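Local structure of pectate lyase 47 (Bacillus sp. TS-47, 1VBL) at residues I192-S197 / G230-K235; R125-V130 / G149-N154. The protein probably cleaves pectate by calcium-dependent beta-elimination, as a thermostable lyase of polysaccharide lyase family 1. One frame throughout, in Å; residues are numbered along the deposited sequence.

Contact 1: I192-S197 / G230-K235. With CA (calcium ion), chain B.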
ATOM      1  N   ILE A 192      -3.643   4.385   0.605  1.00  9.88           N
ATOM      2  CA  ILE A 192      -4.522   4.033  -0.502  1.00 11.40           C
ATOM      3  C   ILE A 192      -5.008   2.610  -0.284  1.00 11.63           C
ATOM      4  O   ILE A 192      -4.209   1.681  -0.160  1.00 11.58           O
ATOM      5  CB  ILE A 192      -3.811   4.109  -1.878  1.00 12.59           C
ATOM      6  CG1 ILE A 192      -3.451   5.561  -2.200  1.00 12.41           C
ATOM      7  CG2 ILE A 192      -4.726   3.543  -2.967  1.00 14.58           C
ATOM      8  CD1 ILE A 192      -2.809   5.754  -3.566  1.00 13.05           C
ATOM      9  N   SER A 193      -6.323   2.453  -0.224  1.00 11.92           N
ATOM     10  CA  SER A 193      -6.934   1.152  -0.020  1.00 12.92           C
ATOM     11  C   SER A 193      -7.853   0.858  -1.201  1.00 13.74           C
ATOM     12  O   SER A 193      -8.822   1.576  -1.442  1.00 15.22           O
ATOM     13  CB  SER A 193      -7.736   1.146   1.283  1.00 16.77           C
ATOM     14  OG  SER A 193      -8.415  -0.087   1.445  1.00 22.00           O
ATOM     15  N   ILE A 194      -7.525  -0.194  -1.941  1.00 12.28           N
ATOM     16  CA  ILE A 194      -8.296  -0.596  -3.107  1.00 13.99           C
ATOM     17  C   ILE A 194      -9.106  -1.839  -2.745  1.00 15.43           C
ATOM     18  O   ILE A 194      -8.540  -2.907  -2.490  1.00 14.73           O
ATOM     19  CB  ILE A 194      -7.347  -0.894  -4.287  1.00 13.51           C
ATOM     20  CG1 ILE A 194      -6.511   0.353  -4.588  1.00 14.60           C
ATOM     21  CG2 ILE A 194      -8.139  -1.333  -5.506  1.00 13.43           C
ATOM     22  CD1 ILE A 194      -5.423   0.146  -5.645  1.00 14.70           C
ATOM     23  N   GLU A 195     -10.428  -1.693  -2.719  1.00 15.44           N
ATOM     24  CA  GLU A 195     -11.313  -2.797  -2.355  1.00 16.34           C
ATOM     25  C   GLU A 195     -12.436  -2.972  -3.376  1.00 14.91           C
ATOM     26  O   GLU A 195     -13.170  -2.031  -3.668  1.00 14.94           O
ATOM     27  CB  GLU A 195     -11.916  -2.535  -0.967  1.00 18.14           C
ATOM     28  CG  GLU A 195     -10.906  -2.030   0.056  1.00 25.04           C
ATOM     29  CD  GLU A 195     -11.540  -1.606   1.376  1.00 29.35           C
ATOM     30  OE1 GLU A 195     -10.843  -0.944   2.176  1.00 30.97           O
ATOM     31  OE2 GLU A 195     -12.722  -1.933   1.619  1.00 28.37           O
ATOM     32  N   GLY A 196     -12.563  -4.182  -3.916  1.00 15.57           N
ATOM     33  CA  GLY A 196     -13.601  -4.459  -4.896  1.00 15.28           C
ATOM     34  C   GLY A 196     -13.595  -3.502  -6.072  1.00 16.47           C
ATOM     35  O   GLY A 196     -14.642  -3.205  -6.646  1.00 13.65           O
ATOM     36  N   SER A 197     -12.413  -3.025  -6.449  1.00 15.49           N
ATOM     37  CA  SER A 197     -12.311  -2.085  -7.556  1.00 15.47           C
ATOM     38  C   SER A 197     -11.390  -2.583  -8.658  1.00 16.12           C
ATOM     39  O   SER A 197     -10.488  -3.382  -8.409  1.00 14.73           O
ATOM     40  CB  SER A 197     -11.812  -0.739  -7.037  1.00 16.14           C
ATOM     41  OG  SER A 197     -12.669  -0.249  -6.023  1.00 14.63           O
ATOM     42  N   GLY A 230      -1.330  -0.364   5.980  1.00 13.21           N
ATOM     43  CA  GLY A 230      -0.708  -0.450   4.670  1.00 13.86           C
ATOM     44  C   GLY A 230      -0.438   0.869   3.967  1.00 13.41           C
ATOM     45  O   GLY A 230      -1.038   1.899   4.278  1.00 13.56           O
ATOM     46  N   ALA A 231       0.493   0.844   3.021  1.00 12.95           N
ATOM     47  CA  ALA A 231       0.792   2.035   2.241  1.00 13.23           C
ATOM     48  C   ALA A 231      -0.207   1.981   1.092  1.00 13.37           C
ATOM     49  O   ALA A 231      -0.922   2.942   0.811  1.00 12.45           O
ATOM     50  CB  ALA A 231       2.221   1.979   1.698  1.00 13.09           C
ATOM     51  N   LEU A 232      -0.263   0.818   0.454  1.00 13.81           N
ATOM     52  CA  LEU A 232      -1.148   0.595  -0.680  1.00 12.84           C
ATOM     53  C   LEU A 232      -1.625  -0.852  -0.636  1.00 12.65           C
ATOM     54  O   LEU A 232      -0.900  -1.760  -1.040  1.00 11.70           O
ATOM     55  CB  LEU A 232      -0.378   0.853  -1.977  1.00 13.35           C
ATOM     56  CG  LEU A 232      -1.130   1.065  -3.292  1.00 15.02           C
ATOM     57  CD1 LEU A 232      -0.107   1.242  -4.410  1.00 15.05           C
ATOM     58  CD2 LEU A 232      -2.043  -0.109  -3.587  1.00 17.40           C
ATOM     59  N   ASP A 233      -2.839  -1.069  -0.138  1.00 14.51           N
ATOM     60  CA  ASP A 233      -3.375  -2.419  -0.050  1.00 14.65           C
ATOM     61  C   ASP A 233      -4.448  -2.677  -1.091  1.00 14.77           C
ATOM     62  O   ASP A 233      -5.198  -1.776  -1.465  1.00 13.95           O
ATOM     63  CB  ASP A 233      -3.912  -2.696   1.354  1.00 15.35           C
ATOM     64  CG  ASP A 233      -2.799  -2.834   2.380  1.00 16.75           C
ATOM     65  OD1 ASP A 233      -1.659  -3.160   1.992  1.00 15.43           O
ATOM     66  OD2 ASP A 233      -3.057  -2.635   3.579  1.00 16.18           O
ATOM     67  N   ILE A 234      -4.501  -3.922  -1.550  1.00 12.81           N
ATOM     68  CA  ILE A 234      -5.435  -4.348  -2.581  1.00 13.86           C
ATOM     69  C   ILE A 234      -6.142  -5.610  -2.111  1.00 15.33           C
ATOM     70  O   ILE A 234      -5.494  -6.612  -1.809  1.00 15.80           O
ATOM     71  CB  ILE A 234      -4.661  -4.638  -3.886  1.00 13.07           C
ATOM     72  CG1 ILE A 234      -3.906  -3.372  -4.312  1.00 13.46           C
ATOM     73  CG2 ILE A 234      -5.609  -5.115  -4.979  1.00 12.83           C
ATOM     74  CD1 ILE A 234      -2.935  -3.580  -5.455  1.00 13.71           C
ATOM     75  N   LYS A 235      -7.470  -5.573  -2.057  1.00 16.22           N
ATOM     76  CA  LYS A 235      -8.208  -6.739  -1.584  1.00 16.79           C
ATOM     77  C   LYS A 235      -9.639  -6.836  -2.095  1.00 16.32           C
ATOM     78  O   LYS A 235     -10.109  -5.999  -2.870  1.00 14.44           O
ATOM     79  CB  LYS A 235      -8.236  -6.742  -0.053  1.00 18.00           C
ATOM     80  CG  LYS A 235      -8.990  -5.562   0.547  1.00 21.96           C
ATOM     81  CD  LYS A 235      -8.986  -5.603   2.073  1.00 27.54           C
ATOM     82  CE  LYS A 235      -9.788  -4.447   2.658  1.00 27.74           C
ATOM     83  NZ  LYS A 235      -9.794  -4.449   4.150  1.00 29.65           N
TER
HETATM   84 CA    CA B 417      -5.121  -2.276   5.023  1.00 25.80          CA
HETATM   85  O   HOH W   1      -7.532  -2.575   1.006  1.00 27.45           O
HETATM   86  O   HOH W   2      -6.579  -1.301   6.649  1.00 24.75           O
HETATM   87  O   HOH W   3      -6.825  -3.264   3.299  1.00 23.80           O
HETATM   88  O   HOH W   4      -5.211  -4.519   6.154  1.00 24.97           O
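Glu195 and Lys235 run alongside each other in the same direction, at the last of four parallel bridges that pair Ile192-Glu195 with Leu232-Lys235; the strand axes diverge by only 8°. CG of Lys235 sits between its backbone N and carbonyl carbon (chi1 64°), and the chain is fully extended from there. CB starts it on the face shared with Ser193 and Asp233, CG passes 4.0 Å from CG of Glu195, and CE rests 3.6 Å from the carboxylate carbon CD of Glu195. At the tip, NZ stays 4.2 Å from OE1 of Glu195, beyond a salt bridge, so the attraction is probably diffuse. OE1 instead accepts from Ser193 OG, at 2.7 Å, through its anti lone pair. On the same face Asp233 binds the calcium ion through OD2 at 2.5 Å, while its OD1 is held by Leu256 N; Asp190, Asp229 and three waters also bind the ion. The other face is apolar: CD1 of Ile194 meets CD2 of Leu232 at 4.0 Å and CG1 of Ile234 at 4.1 Å. This layering is that of the parallel beta-helix of pectate lyases, successive coils stacking strand on strand. Strand 149-153 flanks 192-195, and the isoleucines and Leu232 pack inward on strands 200-208 and 239-251.

Contact 2: R125-V130 / G149-N154; sequences RIMVYV and GFLIKN
Leu151 fits between Met127 and Tyr129, on the face these three side chains share. Its CD1 lies 3.7 Å from CE of Met127, and its CD2 is 3.3 Å from CE1 of Tyr129, a close approach oblique to the ring. Met127 is bent at chi2 (-46°) and at chi3, and its CE comes to 3.6 Å from the carbonyl carbon of Gly149; a CB on that glycine would lie tightly against this methyl. On the other face, Val130 CG2 meets CD1 of Phe150 at 3.6 Å, and Val128 lies alongside the same ring, the Val128 carbonyl oxygen being in plane at its edge. Both Val130 and Phe150 also touch Ile136 of strand 134-138. The backbone ladder is parallel, as between neighbouring coils of a beta-helix, and begins where helix 110-126 gives way to strand 127-129: Gly149 N bonds to Ile126 O. Its shortest rung, Leu151 N to Val128 O at 2.7 Å, is almost straight at the hydrogen (177°), although the donor stands above the carbonyl plane. At Val130 the spacing widens, its CA standing 5.3 Å from CA of Ile152, and the axes of the two short strands are inclined by 41°. There water 5 accepts from Lys153 N at 2.8 Å and lies near Val130 O, and the partly exposed Lys153 reaches the Tyr129 ring only loosely, CD at the edge, 4.3 Å from CE1. An alanine in place of Tyr129 would probably leave a gap beside CD2 of Leu151 and the end of that leucine freer to turn, while the CD methylene of Lys153 would lose its ring edge.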
ATOM      1  N   ARG A 125     -13.945  10.233   8.950  1.00 15.24           N
ATOM      2  CA  ARG A 125     -13.441  11.556   8.587  1.00 15.10           C
ATOM      3  C   ARG A 125     -12.178  11.586   7.728  1.00 14.67           C
ATOM      4  O   ARG A 125     -12.082  12.400   6.808  1.00 14.25           O
ATOM      5  CB  ARG A 125     -13.191  12.401   9.843  1.00 16.29           C
ATOM      6  CG  ARG A 125     -12.502  13.745   9.566  1.00 18.71           C
ATOM      7  CD  ARG A 125     -12.640  14.707  10.747  1.00 18.58           C
ATOM      8  NE  ARG A 125     -14.032  15.106  10.949  1.00 18.59           N
ATOM      9  CZ  ARG A 125     -14.638  16.093  10.293  1.00 20.20           C
ATOM     10  NH1 ARG A 125     -13.978  16.806   9.389  1.00 20.15           N
ATOM     11  NH2 ARG A 125     -15.917  16.350  10.525  1.00 21.41           N
ATOM     12  N   ILE A 126     -11.221  10.709   8.021  1.00 14.13           N
ATOM     13  CA  ILE A 126      -9.955  10.709   7.290  1.00 13.13           C
ATOM     14  C   ILE A 126      -9.826   9.812   6.062  1.00 14.68           C
ATOM     15  O   ILE A 126      -8.918  10.012   5.255  1.00 14.36           O
ATOM     16  CB  ILE A 126      -8.770  10.405   8.235  1.00 13.78           C
ATOM     17  CG1 ILE A 126      -8.771   8.929   8.639  1.00 12.98           C
ATOM     18  CG2 ILE A 126      -8.863  11.302   9.477  1.00 14.20           C
ATOM     19  CD1 ILE A 126      -7.583   8.542   9.504  1.00 16.04           C
ATOM     20  N   MET A 127     -10.698   8.818   5.920  1.00 13.90           N
ATOM     21  CA  MET A 127     -10.628   7.954   4.744  1.00 14.33           C
ATOM     22  C   MET A 127     -11.584   8.527   3.706  1.00 14.48           C
ATOM     23  O   MET A 127     -12.807   8.466   3.860  1.00 14.02           O
ATOM     24  CB  MET A 127     -10.999   6.512   5.096  1.00 15.00           C
ATOM     25  CG  MET A 127      -9.993   5.830   6.025  1.00 14.62           C
ATOM     26  SD  MET A 127      -8.249   6.080   5.533  1.00 18.29           S
ATOM     27  CE  MET A 127      -8.226   5.233   3.973  1.00 14.69           C
ATOM     28  N   VAL A 128     -11.004   9.102   2.659  1.00 14.83           N
ATOM     29  CA  VAL A 128     -11.758   9.747   1.588  1.00 14.47           C
ATOM     30  C   VAL A 128     -12.148   8.787   0.468  1.00 15.25           C
ATOM     31  O   VAL A 128     -11.288   8.157  -0.151  1.00 15.62           O
ATOM     32  CB  VAL A 128     -10.929  10.913   0.984  1.00 15.35           C
ATOM     33  CG1 VAL A 128     -11.706  11.609  -0.117  1.00 14.32           C
ATOM     34  CG2 VAL A 128     -10.559  11.904   2.081  1.00 14.07           C
ATOM     35  N   TYR A 129     -13.449   8.683   0.210  1.00 13.00           N
ATOM     36  CA  TYR A 129     -13.948   7.813  -0.853  1.00 13.80           C
ATOM     37  C   TYR A 129     -13.695   8.434  -2.223  1.00 14.07           C
ATOM     38  O   TYR A 129     -13.836   9.648  -2.401  1.00 12.58           O
ATOM     39  CB  TYR A 129     -15.452   7.580  -0.693  1.00 13.85           C
ATOM     40  CG  TYR A 129     -15.814   6.545   0.341  1.00 16.30           C
ATOM     41  CD1 TYR A 129     -15.680   5.183   0.071  1.00 18.00           C
ATOM     42  CD2 TYR A 129     -16.296   6.924   1.592  1.00 16.63           C
ATOM     43  CE1 TYR A 129     -16.020   4.225   1.022  1.00 19.76           C
ATOM     44  CE2 TYR A 129     -16.635   5.978   2.549  1.00 20.14           C
ATOM     45  CZ  TYR A 129     -16.495   4.631   2.258  1.00 21.21           C
ATOM     46  OH  TYR A 129     -16.822   3.698   3.210  1.00 21.65           O
ATOM     47  N   VAL A 130     -13.329   7.595  -3.188  1.00 13.10           N
ATOM     48  CA  VAL A 130     -13.074   8.053  -4.551  1.00 13.52           C
ATOM     49  C   VAL A 130     -14.040   7.334  -5.486  1.00 13.93           C
ATOM     50  O   VAL A 130     -14.125   6.104  -5.479  1.00 16.39           O
ATOM     51  CB  VAL A 130     -11.620   7.748  -4.998  1.00 13.08           C
ATOM     52  CG1 VAL A 130     -11.383   8.283  -6.413  1.00 14.15           C
ATOM     53  CG2 VAL A 130     -10.631   8.380  -4.029  1.00 12.41           C
ATOM     54  N   GLY A 149      -6.262   8.815   4.054  1.00 13.03           N
ATOM     55  CA  GLY A 149      -5.953   8.044   2.866  1.00 12.15           C
ATOM     56  C   GLY A 149      -7.138   7.986   1.929  1.00 13.67           C
ATOM     57  O   GLY A 149      -8.238   8.429   2.276  1.00 12.82           O
ATOM     58  N   PHE A 150      -6.921   7.449   0.733  1.00 12.96           N
ATOM     59  CA  PHE A 150      -7.997   7.329  -0.239  1.00 12.46           C
ATOM     60  C   PHE A 150      -8.575   5.929  -0.206  1.00 14.11           C
ATOM     61  O   PHE A 150      -7.840   4.941  -0.184  1.00 13.71           O
ATOM     62  CB  PHE A 150      -7.494   7.627  -1.654  1.00 12.66           C
ATOM     63  CG  PHE A 150      -7.274   9.084  -1.923  1.00 13.74           C
ATOM     64  CD1 PHE A 150      -8.321   9.995  -1.783  1.00 14.34           C
ATOM     65  CD2 PHE A 150      -6.024   9.550  -2.314  1.00 14.43           C
ATOM     66  CE1 PHE A 150      -8.122  11.352  -2.029  1.00 16.65           C
ATOM     67  CE2 PHE A 150      -5.812  10.904  -2.562  1.00 14.46           C
ATOM     68  CZ  PHE A 150      -6.863  11.808  -2.419  1.00 15.34           C
ATOM     69  N   LEU A 151      -9.901   5.859  -0.206  1.00 13.97           N
ATOM     70  CA  LEU A 151     -10.606   4.590  -0.192  1.00 15.29           C
ATOM     71  C   LEU A 151     -11.203   4.408  -1.584  1.00 15.73           C
ATOM     72  O   LEU A 151     -12.161   5.089  -1.959  1.00 14.70           O
ATOM     73  CB  LEU A 151     -11.719   4.618   0.860  1.00 17.10           C
ATOM     74  CG  LEU A 151     -11.994   3.346   1.664  1.00 22.90           C
ATOM     75  CD1 LEU A 151     -10.774   2.999   2.507  1.00 24.39           C
ATOM     76  CD2 LEU A 151     -13.203   3.568   2.575  1.00 23.17           C
ATOM     77  N   ILE A 152     -10.609   3.506  -2.356  1.00 13.75           N
ATOM     78  CA  ILE A 152     -11.082   3.222  -3.704  1.00 15.31           C
ATOM     79  C   ILE A 152     -11.887   1.940  -3.551  1.00 15.54           C
ATOM     80  O   ILE A 152     -11.370   0.837  -3.749  1.00 15.00           O
ATOM     81  CB  ILE A 152      -9.887   3.015  -4.660  1.00 15.34           C
ATOM     82  CG1 ILE A 152      -8.956   4.231  -4.583  1.00 15.37           C
ATOM     83  CG2 ILE A 152     -10.378   2.839  -6.091  1.00 16.29           C
ATOM     84  CD1 ILE A 152      -7.679   4.097  -5.401  1.00 16.42           C
ATOM     85  N   LYS A 153     -13.156   2.102  -3.182  1.00 15.10           N
ATOM     86  CA  LYS A 153     -14.040   0.976  -2.923  1.00 16.43           C
ATOM     87  C   LYS A 153     -15.218   0.804  -3.876  1.00 16.36           C
ATOM     88  O   LYS A 153     -16.025   1.715  -4.058  1.00 14.75           O
ATOM     89  CB  LYS A 153     -14.564   1.080  -1.490  1.00 17.27           C
ATOM     90  CG  LYS A 153     -15.411  -0.097  -1.047  1.00 19.82           C
ATOM     91  CD  LYS A 153     -15.749   0.020   0.426  1.00 22.84           C
ATOM     92  CE  LYS A 153     -16.469  -1.213   0.939  1.00 23.18           C
ATOM     93  NZ  LYS A 153     -16.607  -1.156   2.422  1.00 25.76           N
ATOM     94  N   ASN A 154     -15.310  -0.388  -4.459  1.00 15.27           N
ATOM     95  CA  ASN A 154     -16.374  -0.737  -5.390  1.00 17.33           C
ATOM     96  C   ASN A 154     -16.510   0.230  -6.558  1.00 16.82           C
ATOM     97  O   ASN A 154     -17.616   0.517  -7.013  1.00 17.37           O
ATOM     98  CB  ASN A 154     -17.713  -0.847  -4.651  1.00 18.13           C
ATOM     99  CG  ASN A 154     -17.702  -1.929  -3.591  1.00 20.93           C
ATOM    100  OD1 ASN A 154     -17.347  -3.076  -3.864  1.00 20.42           O
ATOM    101  ND2 ASN A 154     -18.096  -1.573  -2.375  1.00 22.55           N
TER
HETATM  102  O   HOH W   5     -14.897   4.243  -3.381  1.00 13.79           O

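Overall arrangement
Contacts 1 and 2 belong to one four-stranded parallel sheet, ordered 127-129, 149-153, 192-195, 232-235, and each holds one of its outermost strands. The two inner strands join them: Ser193 O probably accepts from Ile152 N at 2.8 Å, and Glu195 O from Asn154 N. Both are mostly buried, but contact 1 lies about 7 Å from the chain centre and contact 2 about 13 Å, measured from their own centres. Their chemistry diverges most on the face that includes Ser193 and Leu151. In contact 1 it is charged and carries a calcium ligand; in contact 2 it is largely apolar up to Lys153. On the opposite face both are hydrophobic.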